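Local coordinates for Card1 endonuclease domain-containing protein (Vibrio cholerae, PDB 1XMX) that is of unknown function but carries a Card1-like endonuclease domain of the PDDEXK clan and probably binds nucleic acid, at residues A79-L82 / K83-E87; L194-T197 / C198-Q202; F116-P120 / N121-L125. All coordinates share one frame; numbering follows the deposited sequence.

Contact 1. Residues A79-L82 / K83-E87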
loop_
_atom_site.group_PDB
_atom_site.type_symbol
_atom_site.label_atom_id
_atom_site.label_comp_id
_atom_site.label_asym_id
_atom_site.label_seq_id
_atom_site.Cartn_x
_atom_site.Cartn_y
_atom_site.Cartn_z
ATOM N N ALA A 79 35.623 4.615 -4.377
ATOM C CA ALA A 79 35.555 6.039 -4.655
ATOM C C ALA A 79 36.653 6.411 -5.666
ATOM O O ALA A 79 36.437 7.235 -6.571
ATOM C CB ALA A 79 35.705 6.844 -3.368
ATOM N N GLU A 80 37.823 5.785 -5.513
ATOM C CA GLU A 80 39.006 6.177 -6.260
ATOM C C GLU A 80 38.803 5.734 -7.735
ATOM O O GLU A 80 39.097 6.461 -8.651
ATOM C CB GLU A 80 40.269 5.596 -5.588
ATOM C CG GLU A 80 41.591 6.263 -5.916
ATOM C CD GLU A 80 41.882 7.654 -5.223
ATOM O OE1 GLU A 80 41.295 8.702 -5.613
ATOM O OE2 GLU A 80 42.782 7.710 -4.340
ATOM N N THR A 81 38.239 4.556 -7.944
ATOM C CA THR A 81 37.860 4.114 -9.272
ATOM C C THR A 81 36.802 5.062 -9.886
ATOM O O THR A 81 36.822 5.333 -11.079
ATOM C CB THR A 81 37.249 2.671 -9.227
ATOM O OG1 THR A 81 38.125 1.766 -8.542
ATOM C CG2 THR A 81 37.004 2.147 -10.626
ATOM N N LEU A 82 35.868 5.556 -9.078
ATOM C CA LEU A 82 34.834 6.417 -9.617
ATOM C C LEU A 82 35.461 7.752 -9.952
ATOM O O LEU A 82 35.192 8.310 -10.989
ATOM C CB LEU A 82 33.713 6.651 -8.600
ATOM C CG LEU A 82 32.886 5.414 -8.269
ATOM C CD1 LEU A 82 31.824 5.768 -7.211
ATOM C CD2 LEU A 82 32.304 4.786 -9.592
ATOM N N LYS A 83 36.283 8.268 -9.048
ATOM C CA LYS A 83 36.968 9.507 -9.289
ATOM C C LYS A 83 37.820 9.426 -10.566
ATOM O O LYS A 83 37.828 10.380 -11.357
ATOM C CB LYS A 83 37.845 9.899 -8.101
ATOM C CG LYS A 83 38.561 11.210 -8.318
ATOM C CD LYS A 83 37.530 12.359 -8.356
ATOM C CE LYS A 83 38.219 13.726 -8.601
ATOM N NZ LYS A 83 39.367 13.892 -7.625
ATOM N N ALA A 84 38.503 8.291 -10.781
ATOM C CA ALA A 84 39.433 8.181 -11.939
ATOM C C ALA A 84 38.673 8.252 -13.251
ATOM O O ALA A 84 39.189 8.713 -14.243
ATOM C CB ALA A 84 40.298 6.893 -11.863
ATOM N N ARG A 85 37.416 7.827 -13.235
ATOM C CA ARG A 85 36.578 7.898 -14.430
ATOM C C ARG A 85 35.884 9.238 -14.664
ATOM O O ARG A 85 35.324 9.448 -15.711
ATOM C CB ARG A 85 35.484 6.869 -14.330
ATOM C CG ARG A 85 35.967 5.463 -14.387
ATOM C CD ARG A 85 34.738 4.590 -14.662
ATOM N NE ARG A 85 34.839 3.296 -14.018
ATOM C CZ ARG A 85 33.940 2.784 -13.187
ATOM N NH1 ARG A 85 32.813 3.442 -12.887
ATOM N NH2 ARG A 85 34.177 1.579 -12.667
ATOM N N GLY A 86 35.889 10.135 -13.695
ATOM C CA GLY A 86 35.143 11.382 -13.819
ATOM C C GLY A 86 33.665 11.148 -13.517
ATOM O O GLY A 86 32.808 11.898 -13.977
ATOM N N GLU A 87 33.349 10.093 -12.775
ATOM C CA GLU A 87 31.959 9.853 -12.398
ATOM C C GLU A 87 31.428 11.042 -11.565
ATOM O O GLU A 87 32.080 11.531 -10.650
ATOM C CB GLU A 87 31.815 8.567 -11.563
ATOM C CG GLU A 87 31.991 7.211 -12.292
ATOM C CD GLU A 87 31.141 7.110 -13.536
ATOM O OE1 GLU A 87 29.954 7.520 -13.481
ATOM O OE2 GLU A 87 31.669 6.661 -14.585
#
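Leu82 O meets Glu87 N at 3.1 Å in the Schellman motif that ends helix 68-85, with Gly86 taking the positive phi at which the chain leaves the helix. Upstream, the carbonyls of the last turns are taken in helical order: Lys83 N gives Ala79 O a bond of 2.7 Å, nearly straight at 167°, and Ala84 N gives Glu80 O one of 2.9 Å. Regularity then fades. Arg85 N splits its hydrogen between Thr81 O and Leu82 O, both weakly, while Gly86 N turns back to Lys83 O, and the bond from Glu87 N closes the end. Two polar side chains find partners outside this turn: Thr81 OG1 bonds to Glu77 O one turn earlier, and Glu80 OE1 to the hydroxyl of Tyr111, whose side chain also touches Ala79 and Lys83. With its hydroxyl held there, Thr81 has CG2 anti to the backbone N, alongside Arg85 and 3.5 Å from Arg85 NH2. The guanidinium carries Thr81 O over one face, offset toward its rim; Glu87 OE2 lies at its edge in plane, in a long salt bridge with Arg85 NH1. Leu82 CD2 comes obliquely to the guanidinium, 3.6 Å from both Arg85 NH1 and Glu87 CG.

Contact 2. Residues L194-T197 / C198-Q202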
loop_
_atom_site.group_PDB
_atom_site.type_symbol
_atom_site.label_atom_id
_atom_site.label_comp_id
_atom_site.label_asym_id
_atom_site.label_seq_id
_atom_site.Cartn_x
_atom_site.Cartn_y
_atom_site.Cartn_z
ATOM N N LEU A 194 -27.765 -15.042 2.178
ATOM C CA LEU A 194 -28.374 -15.343 0.871
ATOM C C LEU A 194 -27.337 -15.355 -0.263
ATOM O O LEU A 194 -27.290 -16.289 -1.057
ATOM C CB LEU A 194 -29.501 -14.351 0.528
ATOM C CG LEU A 194 -30.750 -14.323 1.451
ATOM C CD1 LEU A 194 -31.566 -13.063 1.168
ATOM C CD2 LEU A 194 -31.655 -15.523 1.257
ATOM N N ALA A 195 -26.515 -14.319 -0.351
ATOM C CA ALA A 195 -25.420 -14.328 -1.354
ATOM C C ALA A 195 -24.497 -15.546 -1.192
ATOM O O ALA A 195 -24.087 -16.146 -2.160
ATOM C CB ALA A 195 -24.622 -13.016 -1.303
ATOM N N THR A 196 -24.189 -15.909 0.050
ATOM C CA THR A 196 -23.335 -17.050 0.335
ATOM C C THR A 196 -23.958 -18.391 -0.098
ATOM O O THR A 196 -23.250 -19.269 -0.601
ATOM C CB THR A 196 -22.982 -17.082 1.804
ATOM O OG1 THR A 196 -22.207 -15.906 2.105
ATOM C CG2 THR A 196 -22.186 -18.331 2.154
ATOM N N THR A 197 -25.267 -18.534 0.106
ATOM C CA THR A 197 -26.012 -19.701 -0.398
ATOM C C THR A 197 -25.892 -19.854 -1.933
ATOM O O THR A 197 -25.671 -20.982 -2.436
ATOM C CB THR A 197 -27.479 -19.619 0.025
ATOM O OG1 THR A 197 -27.547 -19.767 1.440
ATOM C CG2 THR A 197 -28.316 -20.761 -0.569
ATOM N N CYS A 198 -26.025 -18.728 -2.654
ATOM C CA CYS A 198 -25.848 -18.699 -4.101
ATOM C C CYS A 198 -24.427 -19.116 -4.443
ATOM O O CYS A 198 -24.250 -19.947 -5.315
ATOM C CB CYS A 198 -26.088 -17.291 -4.692
ATOM S SG CYS A 198 -27.736 -16.657 -4.473
ATOM N N ARG A 199 -23.426 -18.503 -3.801
ATOM C CA ARG A 199 -22.038 -18.891 -4.010
ATOM C C ARG A 199 -21.792 -20.392 -3.837
ATOM O O ARG A 199 -21.210 -21.022 -4.711
ATOM C CB ARG A 199 -21.071 -18.124 -3.102
ATOM C CG ARG A 199 -19.640 -18.281 -3.621
ATOM C CD ARG A 199 -18.561 -17.669 -2.734
ATOM N NE ARG A 199 -18.590 -18.210 -1.378
ATOM C CZ ARG A 199 -19.063 -17.563 -0.318
ATOM N NH1 ARG A 199 -19.576 -16.333 -0.440
ATOM N NH2 ARG A 199 -19.039 -18.160 0.866
ATOM N N LYS A 200 -22.215 -20.950 -2.705
ATOM C CA LYS A 200 -22.018 -22.370 -2.426
ATOM C C LYS A 200 -22.775 -23.283 -3.388
ATOM O O LYS A 200 -22.347 -24.402 -3.631
ATOM C CB LYS A 200 -22.417 -22.716 -0.995
ATOM C CG LYS A 200 -21.526 -22.038 0.034
ATOM C CD LYS A 200 -21.923 -22.385 1.453
ATOM C CE LYS A 200 -20.882 -21.807 2.404
ATOM N NZ LYS A 200 -21.141 -22.373 3.751
ATOM N N GLU A 201 -23.894 -22.805 -3.927
ATOM C CA GLU A 201 -24.701 -23.617 -4.814
ATOM C C GLU A 201 -24.317 -23.429 -6.264
ATOM O O GLU A 201 -24.790 -24.181 -7.134
ATOM C CB GLU A 201 -26.134 -23.208 -4.653
ATOM C CG GLU A 201 -26.521 -23.225 -3.247
ATOM C CD GLU A 201 -27.367 -24.384 -2.976
ATOM O OE1 GLU A 201 -26.831 -25.516 -3.019
ATOM O OE2 GLU A 201 -28.586 -24.149 -2.762
ATOM N N GLN A 202 -23.442 -22.439 -6.483
ATOM C CA GLN A 202 -23.007 -21.990 -7.799
ATOM C C GLN A 202 -24.126 -21.489 -8.677
ATOM O O GLN A 202 -24.177 -21.781 -9.852
ATOM C CB GLN A 202 -22.160 -23.048 -8.512
ATOM C CG GLN A 202 -20.976 -23.449 -7.704
ATOM C CD GLN A 202 -20.126 -24.417 -8.441
ATOM O OE1 GLN A 202 -20.314 -24.651 -9.652
ATOM N NE2 GLN A 202 -19.164 -25.003 -7.733
#
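Thr196 and Thr197 meet the three charged residues of the last turn of helix 181-201, and backbone bonds set their spacing along the helix. Cys198 N reaches Leu194 O at 3.2 Å, Arg199 N reaches Ala195 O at 2.9 Å and Lys200 N reaches Thr196 O at 2.9 Å; all three run close to straight, the middle one at 171°. The next bond, Glu201 N to Thr197 O, is more bent, and the position of that carbonyl oxygen is less certain.

Among the side chains, van der Waals contact gathers at the methyl of Thr196. Its CG2 stands anti to the backbone N (chi1 -64° for OG1) and touches two long chains that run beside the threonine in the same direction: Arg199 NH2 comes within 3.4 Å of Thr196 CG2, and Lys200 CE within 3.7 Å. Arg199 gets there by a bend at chi3 (57°) that brings its guanidinium back along the helix, whereas Lys200 stays extended and lays its methylenes past the same methyl. Thr197 likewise lies beside Glu201, its CG2 4.0 Å from Glu201 OE2.

The polar ends look elsewhere. Thr196 OG1 bonds to Asn192 O, one turn back, and to Asn250 OD1 on helix 243-266; Thr197 OG1 bonds to Tyr193 O. Glu201 OE2 forms a salt bridge with Lys203, just past the helix end. Leu194, Thr197 and Cys198 touch Val206 of strand 205-207, and Cys198 and Arg199 touch Arg246 of helix 243-266.

Gln202 leaves the helix with positive phi, and its N bonds back to Arg199 O at 3.2 Å: the arrangement is a helix C-terminus closed by a Schellman motif, leading into strand 205-207.

Contact 3. Residues F116-P120 / N121-L125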
loop_
_atom_site.group_PDB
_atom_site.type_symbol
_atom_site.label_atom_id
_atom_site.label_comp_id
_atom_site.label_asym_id
_atom_site.label_seq_id
_atom_site.Cartn_x
_atom_site.Cartn_y
_atom_site.Cartn_z
ATOM N N PHE A 116 22.865 13.733 -0.052
ATOM C CA PHE A 116 21.509 14.107 0.302
ATOM C C PHE A 116 20.848 12.977 1.053
ATOM O O PHE A 116 21.326 11.827 0.999
ATOM C CB PHE A 116 20.694 14.448 -0.954
ATOM C CG PHE A 116 20.395 13.246 -1.837
ATOM C CD1 PHE A 116 19.331 12.381 -1.536
ATOM C CD2 PHE A 116 21.162 12.975 -2.948
ATOM C CE1 PHE A 116 19.021 11.295 -2.328
ATOM C CE2 PHE A 116 20.854 11.882 -3.762
ATOM C CZ PHE A 116 19.762 11.051 -3.471
ATOM N N VAL A 117 19.748 13.317 1.749
ATOM C CA VAL A 117 18.882 12.397 2.479
ATOM C C VAL A 117 17.427 12.733 2.184
ATOM O O VAL A 117 17.056 13.892 2.164
ATOM C CB VAL A 117 19.091 12.465 4.006
ATOM C CG1 VAL A 117 18.031 11.634 4.719
ATOM C CG2 VAL A 117 20.474 11.886 4.409
ATOM N N VAL A 118 16.625 11.704 1.921
ATOM C CA VAL A 118 15.139 11.813 1.909
ATOM C C VAL A 118 14.608 11.578 3.318
ATOM O O VAL A 118 14.698 10.487 3.881
ATOM C CB VAL A 118 14.535 10.749 1.032
ATOM C CG1 VAL A 118 12.977 10.952 0.948
ATOM C CG2 VAL A 118 15.206 10.772 -0.357
ATOM N N GLU A 119 14.104 12.637 3.909
ATOM C CA GLU A 119 13.553 12.528 5.206
ATOM C C GLU A 119 12.262 11.670 5.054
ATOM O O GLU A 119 11.401 11.952 4.204
ATOM C CB GLU A 119 13.300 13.948 5.741
ATOM C CG GLU A 119 13.095 13.976 7.244
ATOM C CD GLU A 119 11.677 13.631 7.684
ATOM O OE1 GLU A 119 10.760 14.351 7.205
ATOM O OE2 GLU A 119 11.501 12.750 8.601
ATOM N N PRO A 120 12.162 10.575 5.816
ATOM C CA PRO A 120 11.126 9.621 5.457
ATOM C C PRO A 120 9.710 10.170 5.770
ATOM O O PRO A 120 8.748 9.797 5.108
ATOM C CB PRO A 120 11.469 8.374 6.338
ATOM C CG PRO A 120 12.199 8.983 7.590
ATOM C CD PRO A 120 12.980 10.145 6.976
ATOM N N ASN A 121 9.578 11.039 6.761
ATOM C CA ASN A 121 8.261 11.579 7.100
ATOM C C ASN A 121 7.749 12.631 6.091
ATOM O O ASN A 121 6.611 12.521 5.564
ATOM C CB ASN A 121 8.257 12.003 8.588
ATOM C CG ASN A 121 8.690 10.820 9.516
ATOM O OD1 ASN A 121 7.917 9.896 9.796
ATOM N ND2 ASN A 121 9.957 10.813 9.903
ATOM N N SER A 122 8.606 13.584 5.734
ATOM C CA SER A 122 8.158 14.695 4.891
ATOM C C SER A 122 8.186 14.285 3.449
ATOM O O SER A 122 7.379 14.796 2.629
ATOM C CB SER A 122 9.028 15.917 5.120
ATOM O OG SER A 122 10.363 15.586 4.786
ATOM N N ASP A 123 9.061 13.321 3.172
ATOM C CA ASP A 123 9.521 12.911 1.829
ATOM C C ASP A 123 10.362 13.980 1.108
ATOM O O ASP A 123 10.502 13.921 -0.100
ATOM C CB ASP A 123 8.351 12.343 0.941
ATOM C CG ASP A 123 8.816 11.320 -0.085
ATOM O OD1 ASP A 123 9.711 10.405 0.174
ATOM O OD2 ASP A 123 8.305 11.373 -1.191
ATOM N N CYS A 124 10.950 14.936 1.840
ATOM C CA CYS A 124 11.820 15.962 1.214
ATOM C C CYS A 124 13.199 15.408 1.000
ATOM O O CYS A 124 13.765 14.807 1.919
ATOM C CB CYS A 124 11.989 17.207 2.089
ATOM S SG CYS A 124 10.453 18.048 2.497
ATOM N N LEU A 125 13.752 15.619 -0.189
ATOM C CA LEU A 125 15.158 15.351 -0.412
ATOM C C LEU A 125 15.939 16.576 0.070
ATOM O O LEU A 125 15.727 17.683 -0.417
ATOM C CB LEU A 125 15.416 15.168 -1.879
ATOM C CG LEU A 125 16.791 14.708 -2.293
ATOM C CD1 LEU A 125 16.670 13.925 -3.607
ATOM C CD2 LEU A 125 17.708 15.920 -2.374
HETATM O O HOH W 1 9.500 8.893 2.415
#
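Val118 and Leu125 form an antiparallel non-hydrogen-bonded pair with CA atoms 4.2 Å apart, and beyond it Glu119 N bonds to Cys124 O at 3.0 Å as the hairpin of strands 115-118 and 124-129 turns. The Glu119 carboxylate grips the turn with four bonds. Its OE1 takes Ser122 N and Ser122 OG, each at 2.7 Å and from the same face of the carboxylate plane, the hydroxyl on the anti side and the amide well above the plane. Its OE2 takes Asn121 ND2 at 2.8 Å, almost in line with the C-O bond, with amide and carboxylate nearly coplanar at 24°; Asn121 N comes to the same oxygen from above. A bend at chi2 (-82°) carries Glu119 back over the loop for this. Ser122 OG also accepts from Cys124 N, an ST turn; the one hydroxyl thus links the Glu119 carboxylate to the start of the returning strand. A water donates to both Pro120 O and Asp123 OD1. Along the strands, Leu125 lies across Phe116, its CD1 over one ring face 4.0 Å from the centroid, a CH-pi contact; Leu125 CG approaches Phe116 CD1 to 3.5 Å. Trp127 meets the Phe116 ring edge-to-face. Phe116 bonds through its backbone to Phe91 and Ala93 on one flank of the hairpin, Leu125 to Thr136 on the other; Pro20 of helix 15-22 packs on Phe116 and Val118, and Asp123 OD2 reaches Asn302, between strands 288-300 and 303-310.

Overall arrangement
Along the chain the order is contact 1, contact 3, contact 2. Contacts 1 and 3 lie on the same side of the chain's centre, their centres 27 Å apart, and both belong to the alpha-beta unit built on the sheet of strands 56-61, 30-35, 4-9, 88-92, 115-118, 124-129 and 136-137. Contact 1 ends the helix leading into strand 88-92, and contact 3 turns the neighbouring strand 115-118 back antiparallel. Contact 2 lies on the opposite side, its centre 67 Å from that of contact 1, ending helix 181-201 before the three-stranded sheet. The turn of contact 3 also reaches Asn302 and Lys303 in the Card1-like endonuclease region, joining two parts of this elongated chain.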